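Local coordinates for ferritin like protein (Caulobacter vibrioides, PDB 3HL1) that is of unknown function but belongs to the ferritin-like family of helical proteins, whose members often bind metal, and so may bind metal itself, at residues A50-Q53 with E54-H57. Sequence-based numbering, arbitrary orientation.
Sequences AVYQ and EMLH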
ATOM      1  N   ALA A  50      -1.326   2.670  10.464  1.00 35.18           N
ATOM      2  CA  ALA A  50      -0.536   2.475   9.244  1.00 31.69           C
ATOM      3  C   ALA A  50      -1.375   2.080   8.042  1.00 33.02           C
ATOM      4  O   ALA A  50      -1.162   2.571   6.930  1.00 31.48           O
ATOM      5  CB  ALA A  50       0.596   1.397   9.451  1.00 27.58           C
ATOM      6  N   VAL A  51      -2.331   1.199   8.257  1.00 31.38           N
ATOM      7  CA  VAL A  51      -3.279   0.734   7.228  0.50 32.70           C
ATOM      8  C   VAL A  51      -4.062   1.912   6.647  1.00 33.06           C
ATOM      9  O   VAL A  51      -4.236   2.073   5.434  1.00 32.40           O
ATOM     10  CB  VAL A  51      -4.345  -0.232   7.792  0.50 32.54           C
ATOM     11  CG1 VAL A  51      -5.546  -0.351   6.803  0.50 28.52           C
ATOM     12  CG2 VAL A  51      -3.746  -1.580   8.064  0.50 24.19           C
ATOM     13  N   TYR A  52      -4.558   2.753   7.540  1.00 30.71           N
ATOM     14  CA  TYR A  52      -5.296   3.937   7.159  1.00 35.09           C
ATOM     15  C   TYR A  52      -4.416   4.877   6.344  1.00 34.07           C
ATOM     16  O   TYR A  52      -4.882   5.463   5.391  1.00 35.56           O
ATOM     17  CB  TYR A  52      -5.844   4.682   8.394  1.00 36.97           C
ATOM     18  CG  TYR A  52      -6.921   3.920   9.185  1.00 50.14           C
ATOM     19  CD1 TYR A  52      -7.574   2.791   8.657  1.00 59.02           C
ATOM     20  CD2 TYR A  52      -7.299   4.345  10.457  1.00 60.60           C
ATOM     21  CE1 TYR A  52      -8.554   2.101   9.380  1.00 56.55           C
ATOM     22  CE2 TYR A  52      -8.304   3.675  11.189  1.00 55.66           C
ATOM     23  CZ  TYR A  52      -8.924   2.563  10.636  1.00 55.97           C
ATOM     24  OH  TYR A  52      -9.897   1.910  11.362  1.00 59.18           O
ATOM     25  N   GLN A  53      -3.141   5.003   6.708  1.00 34.43           N
ATOM     26  CA  GLN A  53      -2.205   5.791   5.912  1.00 33.20           C
ATOM     27  C   GLN A  53      -1.946   5.188   4.537  1.00 32.45           C
ATOM     28  O   GLN A  53      -1.807   5.922   3.542  1.00 35.52           O
ATOM     29  CB  GLN A  53      -0.897   6.002   6.652  1.00 31.75           C
ATOM     30  CG  GLN A  53      -1.125   6.819   7.899  1.00 40.09           C
ATOM     31  CD  GLN A  53       0.160   7.342   8.494  1.00 38.56           C
ATOM     32  OE1 GLN A  53       1.219   6.711   8.396  1.00 42.25           O
ATOM     33  NE2 GLN A  53       0.075   8.502   9.107  1.00 46.80           N
ATOM     34  N   GLU A  54      -1.905   3.870   4.446  1.00 31.74           N
ATOM     35  CA  GLU A  54      -1.730   3.245   3.114  1.00 28.72           C
ATOM     36  C   GLU A  54      -2.884   3.582   2.200  1.00 32.32           C
ATOM     37  O   GLU A  54      -2.675   3.827   1.029  1.00 31.47           O
ATOM     38  CB  GLU A  54      -1.566   1.715   3.214  1.00 29.22           C
ATOM     39  CG  GLU A  54      -0.295   1.279   3.873  1.00 36.80           C
ATOM     40  CD  GLU A  54       0.947   1.731   3.076  1.00 42.19           C
ATOM     41  OE1 GLU A  54       1.208   1.208   1.989  1.00 58.28           O
ATOM     42  OE2 GLU A  54       1.653   2.618   3.537  1.00 41.28           O
HETATM   43  N   MSE A  55      -4.105   3.556   2.731  1.00 31.19           N
HETATM   44  CA  MSE A  55      -5.314   3.883   1.966  0.50 34.39           C
HETATM   45  C   MSE A  55      -5.255   5.309   1.455  1.00 32.71           C
HETATM   46  O   MSE A  55      -5.531   5.572   0.281  1.00 36.63           O
HETATM   47  CB  MSE A  55      -6.555   3.679   2.840  0.50 32.72           C
HETATM   48  CG  MSE A  55      -6.821   2.211   3.136  0.50 31.07           C
HETATM   49 SE   MSE A  55      -8.103   2.008   4.596  0.38 39.22          SE
HETATM   50  CE  MSE A  55      -8.000   0.176   4.791  0.50 28.52           C
ATOM     51  N   LEU A  56      -4.866   6.224   2.331  1.00 32.38           N
ATOM     52  CA  LEU A  56      -4.587   7.596   1.944  1.00 30.63           C
ATOM     53  C   LEU A  56      -3.540   7.662   0.827  1.00 30.73           C
ATOM     54  O   LEU A  56      -3.745   8.407  -0.132  1.00 31.61           O
ATOM     55  CB  LEU A  56      -4.150   8.450   3.160  1.00 32.95           C
ATOM     56  CG  LEU A  56      -3.637   9.841   2.788  1.00 34.82           C
ATOM     57  CD1 LEU A  56      -4.830  10.652   2.285  1.00 31.84           C
ATOM     58  CD2 LEU A  56      -2.862  10.567   3.896  1.00 34.26           C
ATOM     59  N   HIS A  57      -2.455   6.877   0.923  1.00 30.08           N
ATOM     60  CA  HIS A  57      -1.436   6.884  -0.113  1.00 29.82           C
ATOM     61  C   HIS A  57      -2.037   6.512  -1.444  1.00 30.34           C
ATOM     62  O   HIS A  57      -1.708   7.146  -2.457  1.00 29.97           O
ATOM     63  CB  HIS A  57      -0.233   5.981   0.184  1.00 30.61           C
ATOM     64  CG  HIS A  57       0.517   6.350   1.419  1.00 31.76           C
ATOM     65  ND1 HIS A  57       1.506   5.546   1.952  1.00 33.45           N
ATOM     66  CD2 HIS A  57       0.370   7.391   2.266  1.00 32.50           C
ATOM     67  CE1 HIS A  57       1.943   6.100   3.071  1.00 33.05           C
ATOM     68  NE2 HIS A  57       1.270   7.213   3.287  1.00 33.36           N
TER
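Met55, a selenomethionine, runs back along the helix surface beside Val51 and Tyr52, its side chain pointing the same way as theirs. With CG beside the backbone N (chi1 -70°) and the chain extended beyond it, SE arrives, in the conformer described here, 4.2 Å from Tyr52 CD1. It lies obliquely to the ring, 5.5 Å from its centroid, in a Met-aromatic contact. The terminal CE meets Val51 CG1; their separation is unusually short, but both residues have alternate conformers, so its tightness is doubtful. On another side of the helix the His57 ring stands over the carbonyl of Gln53. Gln53 O sits above one ring face, displaced toward the rim and 2.9 Å from His57 CD2, while the same oxygen accepts the backbone bond from His57 N at 2.9 Å. Equivalent i to i+4 bonds run from Glu54 N to Ala50 O, Met55 N to Val51 O and Leu56 N to Tyr52 O. Glu54 CG, turned beside its own backbone N (chi1 -67°), packs 3.4 Å from Ala50 O, and the bend at chi2 then directs the carboxylate to Thr25 through OE1 and an unidentified bound molecule through OE2. His57 is held at both ring nitrogens, ND1 by Glu22 and NE2 by Gln205, which fixes the ring's rotation. The Glu54-x-x-His57 spacing on a buried helix face, with Glu22 alongside from helix 8-35, resembles the ExxH metal-site motif of ferritin-like helical bundles.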